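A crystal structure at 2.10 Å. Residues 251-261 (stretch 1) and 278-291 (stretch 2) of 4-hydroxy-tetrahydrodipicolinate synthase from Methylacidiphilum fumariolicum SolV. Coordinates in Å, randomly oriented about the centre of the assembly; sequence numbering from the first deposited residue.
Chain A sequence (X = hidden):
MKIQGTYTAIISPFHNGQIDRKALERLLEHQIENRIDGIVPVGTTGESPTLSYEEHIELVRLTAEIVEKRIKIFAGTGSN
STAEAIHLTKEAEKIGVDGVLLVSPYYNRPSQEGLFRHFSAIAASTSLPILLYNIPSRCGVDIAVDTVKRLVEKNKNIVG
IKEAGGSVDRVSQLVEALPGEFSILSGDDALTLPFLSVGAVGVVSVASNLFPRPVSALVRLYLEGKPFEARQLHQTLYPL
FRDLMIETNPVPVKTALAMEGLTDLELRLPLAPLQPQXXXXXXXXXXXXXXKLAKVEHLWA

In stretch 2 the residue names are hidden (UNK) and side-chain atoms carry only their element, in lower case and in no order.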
# COMPACT_ATOMS: atom_id res chain seq x y z
N VAL A 251 11.82 -19.76 -8.14
CA VAL A 251 13.28 -19.79 -8.11
C VAL A 251 13.82 -20.44 -6.85
O VAL A 251 14.68 -21.33 -6.96
CB VAL A 251 13.86 -18.38 -8.33
CG1 VAL A 251 15.37 -18.47 -8.28
CG2 VAL A 251 13.41 -17.78 -9.64
N PRO A 252 13.37 -20.07 -5.63
CA PRO A 252 13.90 -20.77 -4.44
C PRO A 252 13.57 -22.25 -4.41
O PRO A 252 14.47 -23.07 -4.15
CB PRO A 252 13.27 -20.01 -3.26
CG PRO A 252 12.92 -18.66 -3.83
CD PRO A 252 12.46 -18.97 -5.24
N VAL A 253 12.32 -22.65 -4.66
CA VAL A 253 12.00 -24.07 -4.55
C VAL A 253 12.72 -24.86 -5.64
O VAL A 253 13.20 -25.97 -5.39
CB VAL A 253 10.48 -24.32 -4.56
CG1 VAL A 253 9.84 -24.12 -5.95
CG2 VAL A 253 10.21 -25.73 -4.06
N LYS A 254 12.85 -24.31 -6.84
CA LYS A 254 13.59 -25.08 -7.85
C LYS A 254 15.09 -25.10 -7.51
O LYS A 254 15.76 -26.11 -7.74
CB LYS A 254 13.34 -24.52 -9.26
CG LYS A 254 14.09 -25.31 -10.35
CD LYS A 254 13.74 -24.84 -11.75
CE LYS A 254 12.55 -25.59 -12.32
NZ LYS A 254 12.50 -25.32 -13.80
N THR A 255 15.62 -24.00 -6.97
CA THR A 255 16.99 -23.98 -6.48
C THR A 255 17.21 -25.01 -5.38
O THR A 255 18.25 -25.68 -5.33
CB THR A 255 17.36 -22.58 -5.99
OG1 THR A 255 17.30 -21.67 -7.09
CG2 THR A 255 18.76 -22.57 -5.42
N ALA A 256 16.25 -25.13 -4.46
CA ALA A 256 16.39 -26.11 -3.39
C ALA A 256 16.41 -27.53 -3.94
O ALA A 256 17.28 -28.33 -3.59
CB ALA A 256 15.26 -25.93 -2.37
N LEU A 257 15.47 -27.85 -4.84
CA LEU A 257 15.42 -29.20 -5.40
C LEU A 257 16.68 -29.51 -6.20
O LEU A 257 17.17 -30.65 -6.18
CB LEU A 257 14.17 -29.38 -6.28
CG LEU A 257 12.84 -29.48 -5.52
CD1 LEU A 257 11.70 -29.12 -6.44
CD2 LEU A 257 12.62 -30.88 -4.83
N ALA A 258 17.24 -28.51 -6.89
CA ALA A 258 18.50 -28.76 -7.59
C ALA A 258 19.65 -28.98 -6.62
O ALA A 258 20.58 -29.75 -6.91
CB ALA A 258 18.84 -27.61 -8.55
N MET A 259 19.64 -28.30 -5.48
CA MET A 259 20.69 -28.53 -4.49
C MET A 259 20.63 -29.96 -3.96
O MET A 259 21.67 -30.54 -3.63
CB MET A 259 20.53 -27.53 -3.34
CG MET A 259 21.14 -26.15 -3.58
SD MET A 259 20.76 -24.99 -2.26
CE MET A 259 21.08 -26.01 -0.84
N GLU A 260 19.44 -30.57 -3.94
CA GLU A 260 19.25 -31.98 -3.58
C GLU A 260 19.49 -32.94 -4.74
O GLU A 260 19.31 -34.14 -4.56
CB GLU A 260 17.85 -32.17 -3.00
CG GLU A 260 17.73 -31.43 -1.66
CD GLU A 260 16.38 -31.52 -1.00
OE1 GLU A 260 15.38 -31.92 -1.64
OE2 GLU A 260 16.33 -31.17 0.20
N GLY A 261 19.93 -32.43 -5.90
CA GLY A 261 20.17 -33.26 -7.06
C GLY A 261 18.93 -33.78 -7.73
O GLY A 261 18.98 -34.80 -8.40
N UNK A 278 21.05 -14.59 -1.08
CA UNK A 278 19.78 -15.27 -0.87
C UNK A 278 19.94 -16.76 -1.08
O UNK A 278 19.28 -17.56 -0.39
c UNK A 278 18.41 -13.23 -1.49
n UNK A 278 18.00 -12.44 -2.50
c UNK A 278 18.71 -14.69 -1.80
o UNK A 278 18.56 -12.81 -0.34
N UNK A 279 20.81 -17.14 -2.01
CA UNK A 279 21.18 -18.54 -2.18
C UNK A 279 21.77 -19.10 -0.89
O UNK A 279 21.41 -20.21 -0.47
c UNK A 279 22.72 -20.10 -3.67
c UNK A 279 23.89 -20.12 -4.67
c UNK A 279 22.20 -18.68 -3.33
c UNK A 279 21.58 -20.95 -4.20
N UNK A 280 22.67 -18.34 -0.25
CA UNK A 280 23.30 -18.84 0.97
C UNK A 280 22.28 -18.96 2.09
O UNK A 280 22.30 -19.94 2.85
o UNK A 280 26.14 -20.16 3.80
o UNK A 280 26.10 -20.10 1.59
c UNK A 280 25.81 -19.62 2.72
c UNK A 280 24.43 -17.92 1.41
c UNK A 280 25.02 -18.30 2.77
N UNK A 281 21.42 -17.95 2.24
CA UNK A 281 20.36 -18.01 3.23
C UNK A 281 19.48 -19.22 3.00
O UNK A 281 19.16 -19.96 3.94
n UNK A 281 18.01 -17.17 7.87
c UNK A 281 18.34 -16.68 4.09
c UNK A 281 19.55 -16.71 3.19
c UNK A 281 17.56 -16.80 6.47
c UNK A 281 18.76 -16.66 5.54
N UNK A 282 19.07 -19.45 1.74
CA UNK A 282 18.24 -20.61 1.42
C UNK A 282 18.96 -21.90 1.77
O UNK A 282 18.39 -22.81 2.38
c UNK A 282 16.82 -21.93 -1.99
c UNK A 282 15.72 -21.89 0.34
c UNK A 282 17.85 -20.60 -0.07
c UNK A 282 17.05 -21.84 -0.46
N UNK A 283 20.23 -22.01 1.37
CA UNK A 283 21.02 -23.20 1.65
C UNK A 283 21.09 -23.46 3.16
O UNK A 283 20.87 -24.58 3.62
c UNK A 283 23.37 -24.18 1.25
n UNK A 283 26.61 -24.92 -0.64
c UNK A 283 24.64 -23.89 0.46
c UNK A 283 25.59 -25.07 0.46
c UNK A 283 22.41 -23.02 1.06
N UNK A 284 21.41 -22.43 3.94
CA UNK A 284 21.51 -22.65 5.38
C UNK A 284 20.14 -22.99 5.97
O UNK A 284 20.05 -23.89 6.82
c UNK A 284 22.15 -21.44 6.07
c UNK A 284 23.53 -21.16 5.50
o UNK A 284 21.34 -20.29 5.87
N UNK A 285 19.07 -22.29 5.55
CA UNK A 285 17.73 -22.63 6.04
C UNK A 285 17.36 -24.07 5.69
O UNK A 285 16.77 -24.79 6.50
o UNK A 285 16.83 -20.36 5.98
c UNK A 285 15.23 -22.18 5.82
c UNK A 285 16.66 -21.68 5.47
N UNK A 286 17.67 -24.51 4.47
CA UNK A 286 17.40 -25.90 4.08
C UNK A 286 18.03 -26.89 5.05
O UNK A 286 17.38 -27.84 5.49
c UNK A 286 17.85 -27.02 0.37
c UNK A 286 16.04 -27.72 1.95
c UNK A 286 17.91 -26.17 2.68
c UNK A 286 16.98 -26.60 1.54
N UNK A 287 19.32 -26.71 5.34
CA UNK A 287 20.01 -27.64 6.23
C UNK A 287 19.37 -27.68 7.61
O UNK A 287 19.10 -28.76 8.15
o UNK A 287 22.22 -27.81 5.31
c UNK A 287 21.49 -27.23 6.36
N UNK A 288 19.12 -26.51 8.18
CA UNK A 288 18.53 -26.42 9.52
C UNK A 288 17.16 -27.09 9.57
O UNK A 288 16.79 -27.69 10.59
c UNK A 288 18.40 -24.94 9.93
c UNK A 288 19.63 -22.77 10.55
n UNK A 288 20.97 -22.29 10.91
n UNK A 288 20.45 -20.03 10.80
n UNK A 288 22.59 -20.71 11.34
c UNK A 288 21.33 -21.01 11.02
c UNK A 288 19.70 -24.29 10.29
N UNK A 289 16.38 -26.95 8.51
CA UNK A 289 15.03 -27.51 8.48
C UNK A 289 15.05 -29.03 8.54
O UNK A 289 14.22 -29.65 9.21
c UNK A 289 14.32 -27.03 7.22
o UNK A 289 14.25 -25.61 7.25
c UNK A 289 12.89 -27.62 7.15
N UNK A 290 15.98 -29.64 7.81
CA UNK A 290 16.06 -31.09 7.78
C UNK A 290 16.33 -31.65 9.16
O UNK A 290 15.65 -32.58 9.61
c UNK A 290 16.85 -31.17 5.40
c UNK A 290 17.73 -31.94 4.45
c UNK A 290 17.63 -31.30 3.06
n UNK A 290 18.34 -32.08 2.00
c UNK A 290 17.15 -31.53 6.82
N UNK A 291 17.31 -31.07 9.86
CA UNK A 291 17.62 -31.53 11.20
C UNK A 291 16.47 -31.25 12.17
O UNK A 291 16.12 -32.10 12.99
c UNK A 291 18.95 -30.96 11.70
o UNK A 291 19.45 -32.98 14.74
c UNK A 291 19.14 -32.68 13.56
o UNK A 291 18.92 -33.57 12.68
c UNK A 291 19.11 -31.18 13.18

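Position 278 carries two carbons, the second bearing one oxygen and one nitrogen, and lies out of reach of stretch 1: a carboxamide on a single methylene, Asn278. Position 279 has four carbons forked at the second, and one fork tip lies 3.5 Å from Thr255 CG2. The fork after one methylene means leucine, so the tip is CD1 of Leu279; its CA-to-CB bond points sideways, yet the end of the chain comes nearer.

At 280 three carbons end in two oxygens, and the CA-to-CB bond points away from stretch 1: Glu280. Position 281 is a row of four carbons ending in nitrogen, again out of reach, hence Lys281. Position 282 repeats the forked four-carbon pattern, but here CA-to-CB points toward stretch 1 and the chain is buried. One tip sits 3.4 Å from Pro252 O, 4.2 Å from Pro252 CB and 4.3 Å from Ala256 CB. This is Leu282, and the tip is CD2, also 4.0 Å from Thr255 CG2.

At 283 four carbons in a row end in a nitrogen, and the second carbon lies 3.6 Å from Met259 CE: Lys283, whose stem atom CG makes the contact, while the extended chain carries its amine onward. Positions 284 and 285 each show one carbon bearing an oxygen and a second carbon, the branched pattern of threonine. Neither touches stretch 1; the CA-to-CB bond of Thr284 points away, and the hydroxyl of Thr285 is hydrogen-bonded elsewhere in the structure.

At 286 the four-carbon fork returns, its CA-to-CB bond directed toward stretch 1. One tip is 3.9 Å from Ala256 CB and 3.6 Å from Met259 CE; the other is 3.9 Å from Glu260 OE2. The residue is Leu286, with CD1 and CD2 respectively, and its chi1 of -119° lies between wells.

Position 287, one carbon then one oxygen, is Ser287, without contact. Position 288 has three carbons, a nitrogen, then a carbon carrying two more nitrogens: the guanidinium of Arg288, out of reach. At 289 the threonine pattern recurs; Thr289 turns its hydroxyl back on its own helix, OG1 donating to Thr285 O at 2.8 Å. Position 290 is four carbons in a row and a nitrogen, which stands 2.8 Å from Glu260 OE2. That is Lys290, whose NZ donates a hydrogen bond within a salt bridge. Position 291, three carbons ending in two oxygens, is Glu291, out of reach.

The contact follows helical spacing: 279, 282, 286 and 290 follow one another at steps of three or four, and 283 joins them one turn after 279. They meet Pro252, Thr255, Ala256, Met259 and Glu260, with the helix axes 10.6 Å apart at closest approach and 61° between their directions. Small Ala256 receives Leu282 and Leu286, and the two leucines supply the largest covered areas on stretch 2. Met259 extends this apolar surface to the stem of Lys283, and Glu260 and Lys290 add paired charges.

Stretch 2 (278-291) NLEKLKTTLSRTKE
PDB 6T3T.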